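Side-chain contacts in aerotolerance-related membrane protein (Bacteroides fragilis, PDB 4JDU), which binds calcium through a von Willebrand factor type A domain and probably contributes, as a membrane protein, to oxygen tolerance in this anaerobe: residues V50-F55 with M74-I79; A93-A98 with R110-I115; N140-G145 with K200-E205. The protein carries 6 engineered substitutions. All blocks are in the same frame, centred on the assembly; numbering follows the deposited sequence.

Overall arrangement
This fragment is the von Willebrand factor A portion of a longer membrane protein. All three contacts fasten helices to its mixed sheet, helix 91-99 of contact 2 on one face and helices 69-77 and 195-206 of contacts 1 and 3 on the other. Contacts 1 and 2, centres about 13 Å apart, touch where Phe55 CD1 lies 3.4 Å from Ala94 CB. Contacts 2 and 3, centres also about 13 Å apart, lie on neighbouring strands bonded through Val114 O and Leu142 N at 2.8 Å. Contacts 1 and 3 do not touch. The calcium bound by Ser18, Ser20 and Thr89 is about 11 Å from the side chain of Val114 and about 13 Å from that of Ile79.

Contact 1 of 3, residues V50-F55 with M74-I79; sequences VGMIVF and MFLESI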
loop_
_atom_site.group_PDB
_atom_site.type_symbol
_atom_site.label_atom_id
_atom_site.label_comp_id
_atom_site.label_asym_id
_atom_site.label_seq_id
_atom_site.Cartn_x
_atom_site.Cartn_y
_atom_site.Cartn_z
ATOM N N VAL A 50 -9.300 10.584 4.621
ATOM C CA VAL A 50 -8.181 9.713 4.289
ATOM C C VAL A 50 -7.099 9.755 5.365
ATOM O O VAL A 50 -6.857 10.789 5.995
ATOM C CB VAL A 50 -7.573 10.071 2.901
ATOM C CG1 VAL A 50 -6.944 11.457 2.928
ATOM C CG2 VAL A 50 -6.558 9.029 2.450
ATOM N N GLY A 51 -6.465 8.606 5.580
ATOM C CA GLY A 51 -5.312 8.524 6.454
ATOM C C GLY A 51 -4.215 7.745 5.768
ATOM O O GLY A 51 -4.444 7.118 4.725
HETATM N N MSE A 52 -3.012 7.781 6.332
HETATM C CA MSE A 52 -1.924 7.018 5.745
HETATM C C MSE A 52 -0.992 6.377 6.747
HETATM O O MSE A 52 -0.432 7.045 7.629
HETATM C CB MSE A 52 -1.110 7.867 4.769
HETATM C CG MSE A 52 -0.032 7.043 4.027
HETATM SE SE MSE A 52 0.788 7.890 2.485
HETATM C CE MSE A 52 1.500 9.457 3.365
ATOM N N ILE A 53 -0.813 5.079 6.555
ATOM C CA ILE A 53 0.149 4.256 7.261
ATOM C C ILE A 53 1.271 3.917 6.285
ATOM O O ILE A 53 1.021 3.704 5.095
ATOM C CB ILE A 53 -0.549 2.964 7.736
ATOM C CG1 ILE A 53 -1.374 3.272 8.983
ATOM C CG2 ILE A 53 0.448 1.835 8.015
ATOM C CD1 ILE A 53 -2.435 2.242 9.264
ATOM N N VAL A 54 2.507 3.914 6.770
ATOM C CA VAL A 54 3.611 3.339 6.004
ATOM C C VAL A 54 4.115 2.091 6.711
ATOM O O VAL A 54 4.019 1.967 7.945
ATOM C CB VAL A 54 4.776 4.339 5.801
ATOM C CG1 VAL A 54 4.310 5.549 5.006
ATOM C CG2 VAL A 54 5.390 4.762 7.155
ATOM N N PHE A 55 4.636 1.141 5.946
ATOM C CA PHE A 55 5.144 -0.075 6.570
ATOM C C PHE A 55 6.316 -0.700 5.832
ATOM O O PHE A 55 6.452 -0.574 4.614
ATOM C CB PHE A 55 4.022 -1.115 6.757
ATOM C CG PHE A 55 3.531 -1.743 5.470
ATOM C CD1 PHE A 55 2.504 -1.148 4.739
ATOM C CD2 PHE A 55 4.082 -2.936 4.996
ATOM C CE1 PHE A 55 2.030 -1.731 3.570
ATOM C CE2 PHE A 55 3.621 -3.513 3.805
ATOM C CZ PHE A 55 2.598 -2.907 3.098
HETATM N N MSE A 74 1.205 16.170 0.875
HETATM C CA MSE A 74 2.457 16.710 1.400
HETATM C C MSE A 74 3.316 15.662 2.122
HETATM O O MSE A 74 4.545 15.660 1.993
HETATM C CB MSE A 74 2.170 17.922 2.287
HETATM C CG MSE A 74 1.495 19.065 1.531
HETATM SE SE MSE A 74 2.636 19.788 0.117
HETATM C CE MSE A 74 1.972 18.802 -1.429
ATOM N N PHE A 75 2.674 14.761 2.857
ATOM C CA PHE A 75 3.382 13.653 3.489
ATOM C C PHE A 75 4.117 12.781 2.460
ATOM O O PHE A 75 5.203 12.268 2.731
ATOM C CB PHE A 75 2.414 12.799 4.316
ATOM C CG PHE A 75 2.211 13.290 5.729
ATOM C CD1 PHE A 75 1.397 14.384 5.996
ATOM C CD2 PHE A 75 2.818 12.632 6.786
ATOM C CE1 PHE A 75 1.206 14.823 7.297
ATOM C CE2 PHE A 75 2.633 13.066 8.088
ATOM C CZ PHE A 75 1.829 14.162 8.342
ATOM N N LEU A 76 3.532 12.611 1.277
ATOM C CA LEU A 76 4.200 11.840 0.226
ATOM C C LEU A 76 5.606 12.354 -0.097
ATOM O O LEU A 76 6.520 11.558 -0.295
ATOM C CB LEU A 76 3.355 11.818 -1.053
ATOM C CG LEU A 76 1.977 11.175 -0.914
ATOM C CD1 LEU A 76 1.169 11.429 -2.192
ATOM C CD2 LEU A 76 2.106 9.683 -0.644
ATOM N N GLU A 77 5.784 13.674 -0.142
ATOM C CA GLU A 77 7.067 14.250 -0.539
ATOM C C GLU A 77 8.205 13.883 0.409
ATOM O O GLU A 77 9.362 13.775 -0.014
ATOM C CB GLU A 77 6.966 15.777 -0.673
ATOM C CG GLU A 77 8.059 16.548 0.083
ATOM C CD GLU A 77 8.705 17.649 -0.738
ATOM O OE1 GLU A 77 9.950 17.647 -0.866
ATOM O OE2 GLU A 77 7.973 18.526 -1.244
ATOM N N SER A 78 7.867 13.658 1.676
ATOM C CA SER A 78 8.911 13.439 2.674
ATOM C C SER A 78 9.124 11.969 3.031
ATOM O O SER A 78 9.939 11.660 3.901
ATOM C CB SER A 78 8.638 14.267 3.930
ATOM O OG SER A 78 7.393 13.906 4.483
ATOM N N ILE A 79 8.433 11.069 2.335
ATOM C CA ILE A 79 8.586 9.631 2.595
ATOM C C ILE A 79 10.053 9.222 2.462
ATOM O O ILE A 79 10.744 9.588 1.491
ATOM C CB ILE A 79 7.671 8.784 1.707
ATOM C CG1 ILE A 79 6.224 8.891 2.196
ATOM C CG2 ILE A 79 8.101 7.308 1.714
ATOM C CD1 ILE A 79 5.233 8.256 1.268
#
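Met52, a selenomethionine, reaches from strand 49-55 into the end of helix 69-77 and meets Phe75, Leu76 and Ile79. The contact is entirely apolar, with no hydrogen bond crossing between the segments. The Met52 methyl CE comes closest, 3.6 Å from Phe75 CB; the two side chains run past each other in opposite senses, and the methyl touches CB rather than the ring. The selenium makes the second contact, 3.8 Å from Leu76 CD2, and CE lies 4.1 Å from the same methyl. Ile79 closes the group more loosely, its CD1 4.4 Å from Met52 CE. Met52 is extended through its first two torsions, carrying the selenium well out from the strand, and then bends at chi3 (59°), which turns the methyl in against Phe75.

Within 74-79 the backbone is held by bonds spanning three residues: Ser78 N to Phe75 O and Ile79 N to Leu76 O. This turn brings Ile79 round to face the strand as Phe75 does.

Strands 49-55 and 59-66 are the antiparallel pair at one edge of the otherwise parallel sheet of the von Willebrand factor A fold, and helix 69-77 follows them in the chain. Gln62 of strand 59-66 touches both Met52 and Phe75, while Ile79 also packs on Leu15 and Ile17. Helix 69-77 thus lies over one face of strand 49-55, whose other face, through Ile53 and Phe55, packs against helix 91-99.

Contact 2 of 3, residues A93-A98 with R110-I115; sequences AAINLA and RAIVVI
Ala98 and Ile112 form the closest meeting of helix 91-99 with strand 109-116. The Ala98 methyl sits against three carbons of the isoleucine: CB is 3.6 Å from Ile112 CD1, 3.9 Å from CG1 and 4.0 Å from CG2. The small alanine lets the backbones approach to 6.8 Å between the CA atoms of Ala98 and Ile112. Ile112 places CG1 anti to its own carbonyl carbon (chi1 -62°), and CD1 then extends under the preceding helical turn, where it lies 3.9 Å from Ile95 O and more loosely beside Ile95 CG2.

Two residues further along the strand, Ile95 leans on Val114. Its CG1 is 3.9 Å from Val114 CG2, the branch lying beside the valine's backbone N, and the two side chains cross at about a right angle. No hydrogen bond links the segments, and all four residues are buried.

Helix residues 93-98 run nearly antiparallel to strand residues 110-115, at 156° with 9.5 Å between axes, as expected where a helix leads into a parallel strand of the Rossmann-like alpha/beta sheet of a von Willebrand factor A domain. Beyond the C-terminal end of this strand lies Asp117, a calcium-binding residue of this protein, although it does not hold the ion in this chain; the side chains of Val114 and Asp117 are about 9 Å apart.

In the next shell, Met12 of strand 9-16 and Ile53 of strand 49-55 also pack on Ala98. Ala128 of helix 125-134 touches Ile95, and Ile137 adjoins Ile112. The strand itself is fixed on either side by backbone bonds, Ala111 pairing with Glu10 and Met12, and Ile112 with Gln138 and Asn140.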
loop_
_atom_site.group_PDB
_atom_site.type_symbol
_atom_site.label_atom_id
_atom_site.label_comp_id
_atom_site.label_asym_id
_atom_site.label_seq_id
_atom_site.Cartn_x
_atom_site.Cartn_y
_atom_site.Cartn_z
ATOM N N ALA A 93 0.655 -6.814 9.684
ATOM C CA ALA A 93 0.788 -5.791 10.714
ATOM C C ALA A 93 0.184 -4.465 10.258
ATOM O O ALA A 93 -0.450 -3.768 11.054
ATOM C CB ALA A 93 2.252 -5.616 11.112
ATOM N N ALA A 94 0.370 -4.122 8.986
ATOM C CA ALA A 94 -0.182 -2.882 8.443
ATOM C C ALA A 94 -1.711 -2.913 8.380
ATOM O O ALA A 94 -2.370 -1.919 8.720
ATOM C CB ALA A 94 0.421 -2.570 7.059
ATOM N N ILE A 95 -2.278 -4.040 7.961
ATOM C CA ILE A 95 -3.738 -4.173 7.918
ATOM C C ILE A 95 -4.322 -4.111 9.319
ATOM O O ILE A 95 -5.329 -3.430 9.548
ATOM C CB ILE A 95 -4.160 -5.474 7.221
ATOM C CG1 ILE A 95 -3.711 -5.440 5.760
ATOM C CG2 ILE A 95 -5.672 -5.691 7.344
ATOM C CD1 ILE A 95 -3.895 -6.791 5.069
ATOM N N ASN A 96 -3.684 -4.806 10.258
ATOM C CA ASN A 96 -4.128 -4.781 11.649
ATOM C C ASN A 96 -4.131 -3.365 12.211
ATOM O O ASN A 96 -5.072 -2.959 12.884
ATOM C CB ASN A 96 -3.242 -5.666 12.532
ATOM C CG ASN A 96 -3.563 -7.144 12.400
ATOM O OD1 ASN A 96 -4.616 -7.530 11.886
ATOM N ND2 ASN A 96 -2.656 -7.980 12.881
ATOM N N LEU A 97 -3.076 -2.608 11.929
ATOM C CA LEU A 97 -2.986 -1.246 12.419
ATOM C C LEU A 97 -4.065 -0.389 11.762
ATOM O O LEU A 97 -4.745 0.395 12.442
ATOM C CB LEU A 97 -1.599 -0.681 12.108
ATOM C CG LEU A 97 -1.383 0.771 12.515
ATOM C CD1 LEU A 97 -1.530 0.953 14.005
ATOM C CD2 LEU A 97 0.004 1.208 12.046
ATOM N N ALA A 98 -4.226 -0.542 10.447
ATOM C CA ALA A 98 -5.255 0.204 9.720
ATOM C C ALA A 98 -6.659 -0.060 10.250
ATOM O O ALA A 98 -7.458 0.876 10.392
ATOM C CB ALA A 98 -5.179 -0.096 8.225
ATOM N N ARG A 110 -15.866 2.034 5.808
ATOM C CA ARG A 110 -14.442 1.998 6.110
ATOM C C ARG A 110 -13.741 1.106 5.089
ATOM O O ARG A 110 -14.147 -0.036 4.863
ATOM C CB ARG A 110 -14.185 1.451 7.518
ATOM C CG ARG A 110 -14.899 2.160 8.669
ATOM C CD ARG A 110 -14.681 1.338 9.953
ATOM N NE ARG A 110 -15.265 1.809 11.220
ATOM C CZ ARG A 110 -15.428 3.071 11.624
ATOM N NH1 ARG A 110 -15.085 4.111 10.870
ATOM N NH2 ARG A 110 -15.964 3.294 12.821
ATOM N N ALA A 111 -12.687 1.627 4.473
ATOM C CA ALA A 111 -11.920 0.860 3.492
ATOM C C ALA A 111 -10.433 1.020 3.726
ATOM O O ALA A 111 -9.958 2.113 4.041
ATOM C CB ALA A 111 -12.272 1.301 2.076
ATOM N N ILE A 112 -9.706 -0.080 3.572
ATOM C CA ILE A 112 -8.251 -0.076 3.633
ATOM C C ILE A 112 -7.737 -0.296 2.228
ATOM O O ILE A 112 -8.265 -1.137 1.499
ATOM C CB ILE A 112 -7.732 -1.187 4.560
ATOM C CG1 ILE A 112 -8.229 -0.951 5.994
ATOM C CG2 ILE A 112 -6.203 -1.288 4.499
ATOM C CD1 ILE A 112 -7.943 -2.097 6.941
ATOM N N VAL A 113 -6.739 0.489 1.833
ATOM C CA VAL A 113 -6.104 0.305 0.527
ATOM C C VAL A 113 -4.625 0.033 0.739
ATOM O O VAL A 113 -3.867 0.935 1.105
ATOM C CB VAL A 113 -6.292 1.541 -0.377
ATOM C CG1 VAL A 113 -5.639 1.308 -1.746
ATOM C CG2 VAL A 113 -7.773 1.873 -0.545
ATOM N N VAL A 114 -4.237 -1.228 0.567
ATOM C CA VAL A 114 -2.841 -1.636 0.697
ATOM C C VAL A 114 -2.146 -1.470 -0.648
ATOM O O VAL A 114 -2.634 -1.978 -1.656
ATOM C CB VAL A 114 -2.723 -3.104 1.156
ATOM C CG1 VAL A 114 -1.273 -3.471 1.392
ATOM C CG2 VAL A 114 -3.530 -3.335 2.437
ATOM N N ILE A 115 -1.027 -0.740 -0.662
ATOM C CA ILE A 115 -0.247 -0.511 -1.882
ATOM C C ILE A 115 1.142 -1.119 -1.703
ATOM O O ILE A 115 1.922 -0.690 -0.855
ATOM C CB ILE A 115 -0.172 0.989 -2.224
ATOM C CG1 ILE A 115 -1.586 1.580 -2.187
ATOM C CG2 ILE A 115 0.460 1.201 -3.583
ATOM C CD1 ILE A 115 -1.663 3.039 -2.535
#

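Contact 3 of 3, residues N140-G145 with K200-E205; sequences NVLGVG and KAINQE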
loop_
_atom_site.group_PDB
_atom_site.type_symbol
_atom_site.label_atom_id
_atom_site.label_comp_id
_atom_site.label_asym_id
_atom_site.label_seq_id
_atom_site.Cartn_x
_atom_site.Cartn_y
_atom_site.Cartn_z
ATOM N N ASN A 140 -8.648 -3.615 0.137
ATOM C CA ASN A 140 -8.291 -3.584 -1.277
ATOM C C ASN A 140 -6.782 -3.621 -1.405
ATOM O O ASN A 140 -6.061 -3.169 -0.518
ATOM C CB ASN A 140 -8.822 -2.294 -1.911
ATOM C CG ASN A 140 -10.319 -2.133 -1.726
ATOM O OD1 ASN A 140 -11.109 -2.855 -2.345
ATOM N ND2 ASN A 140 -10.721 -1.183 -0.875
ATOM N N VAL A 141 -6.300 -4.143 -2.523
ATOM C CA VAL A 141 -4.864 -4.196 -2.756
ATOM C C VAL A 141 -4.504 -3.669 -4.143
ATOM O O VAL A 141 -5.070 -4.108 -5.161
ATOM C CB VAL A 141 -4.313 -5.631 -2.584
ATOM C CG1 VAL A 141 -2.807 -5.642 -2.790
ATOM C CG2 VAL A 141 -4.663 -6.197 -1.207
ATOM N N LEU A 142 -3.584 -2.706 -4.175
ATOM C CA LEU A 142 -3.023 -2.216 -5.427
ATOM C C LEU A 142 -1.602 -2.754 -5.521
ATOM O O LEU A 142 -0.736 -2.421 -4.700
ATOM C CB LEU A 142 -3.044 -0.687 -5.488
ATOM C CG LEU A 142 -4.390 -0.041 -5.159
ATOM C CD1 LEU A 142 -4.338 1.468 -5.319
ATOM C CD2 LEU A 142 -5.511 -0.646 -5.990
ATOM N N GLY A 143 -1.378 -3.625 -6.503
ATOM C CA GLY A 143 -0.085 -4.261 -6.669
ATOM C C GLY A 143 0.773 -3.442 -7.611
ATOM O O GLY A 143 0.360 -3.148 -8.737
ATOM N N VAL A 144 1.949 -3.042 -7.142
ATOM C CA VAL A 144 2.854 -2.279 -8.001
ATOM C C VAL A 144 4.100 -3.085 -8.286
ATOM O O VAL A 144 4.699 -3.687 -7.400
ATOM C CB VAL A 144 3.253 -0.892 -7.423
ATOM C CG1 VAL A 144 2.099 0.100 -7.536
ATOM C CG2 VAL A 144 3.700 -1.030 -5.998
ATOM N N GLY A 145 4.471 -3.101 -9.559
ATOM C CA GLY A 145 5.626 -3.855 -10.008
ATOM C C GLY A 145 5.203 -4.829 -11.084
ATOM O O GLY A 145 4.026 -4.891 -11.461
ATOM N N LYS A 200 -9.115 5.456 -10.562
ATOM C CA LYS A 200 -10.550 5.483 -10.826
ATOM C C LYS A 200 -11.215 4.197 -10.354
ATOM O O LYS A 200 -12.291 4.224 -9.754
ATOM C CB LYS A 200 -10.827 5.714 -12.316
ATOM N N ALA A 201 -10.565 3.070 -10.620
ATOM C CA ALA A 201 -11.116 1.777 -10.249
ATOM C C ALA A 201 -11.213 1.629 -8.733
ATOM O O ALA A 201 -12.193 1.081 -8.216
ATOM C CB ALA A 201 -10.284 0.662 -10.846
ATOM N N ILE A 202 -10.204 2.118 -8.019
ATOM C CA ILE A 202 -10.229 2.018 -6.566
ATOM C C ILE A 202 -11.264 2.980 -5.964
ATOM O O ILE A 202 -11.972 2.623 -5.023
ATOM C CB ILE A 202 -8.813 2.165 -5.925
ATOM C CG1 ILE A 202 -8.864 1.781 -4.447
ATOM C CG2 ILE A 202 -8.249 3.556 -6.111
ATOM C CD1 ILE A 202 -9.317 0.361 -4.243
ATOM N N ASN A 203 -11.370 4.185 -6.523
ATOM C CA ASN A 203 -12.409 5.130 -6.111
ATOM C C ASN A 203 -13.798 4.567 -6.386
ATOM O O ASN A 203 -14.737 4.785 -5.618
ATOM C CB ASN A 203 -12.251 6.473 -6.833
ATOM C CG ASN A 203 -11.192 7.358 -6.201
ATOM O OD1 ASN A 203 -10.216 7.739 -6.848
ATOM N ND2 ASN A 203 -11.383 7.694 -4.928
ATOM N N GLN A 204 -13.917 3.842 -7.493
ATOM C CA GLN A 204 -15.172 3.206 -7.879
ATOM C C GLN A 204 -15.580 2.120 -6.889
ATOM O O GLN A 204 -16.756 1.998 -6.538
ATOM C CB GLN A 204 -15.055 2.625 -9.293
ATOM C CG GLN A 204 -16.193 1.699 -9.700
ATOM C CD GLN A 204 -16.124 1.317 -11.167
ATOM O OE1 GLN A 204 -15.867 2.160 -12.025
ATOM N NE2 GLN A 204 -16.346 0.039 -11.462
ATOM N N GLU A 205 -14.607 1.334 -6.438
ATOM C CA GLU A 205 -14.868 0.289 -5.453
ATOM C C GLU A 205 -15.189 0.893 -4.088
ATOM O O GLU A 205 -16.070 0.411 -3.372
ATOM C CB GLU A 205 -13.666 -0.648 -5.338
ATOM C CG GLU A 205 -13.875 -1.805 -4.374
ATOM C CD GLU A 205 -15.046 -2.687 -4.760
ATOM O OE1 GLU A 205 -15.277 -2.889 -5.974
ATOM O OE2 GLU A 205 -15.737 -3.181 -3.845
#
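Strand residues 140-143 and helix residues 200-205 run almost exactly antiparallel, their axes 10.5 Å apart at 177°, with the CA atoms of Asn140 and Ile202 7.9 Å apart. The Ile202 methyl CD1 rests over one face of the Asn140 amide, 3.6 Å from Asn140 CB and 3.7 Å from its CG. In Ile202, CG1 is anti to the backbone N (chi1 -169°), CG2 is wedged between N and the carbonyl carbon, and a bend at chi2 (60°) brings CD1 over the amide. The same methyl reaches Leu142 more loosely, 4.3 Å from its CD2.

This is the layered alpha/beta build of the von Willebrand factor A fold, in which helix 195-206 covers the sheet beside helix 37-43. Leu41 of that helix touches Ile202 and Leu37 touches Leu142, while Val113 of the adjoining strand 109-116 also touches Ile202.

Bonds at both OD1 and ND2 fix the rotation of the buried Asn140 amide: OD1 takes the backbone N of Ile188, and ND2 gives a bond to Gln138 OE1 and a weak one to Ile112 O. Glu205, one helical turn beyond Ile202, brings its methylene CG to 3.6 Å from Asn140 OD1, tilted from the amide plane. Its carboxylate is turned well out of that plane and is bonded through OE2 to Gln138 NE2, so the amide of Gln138 links Glu205 with Asn140.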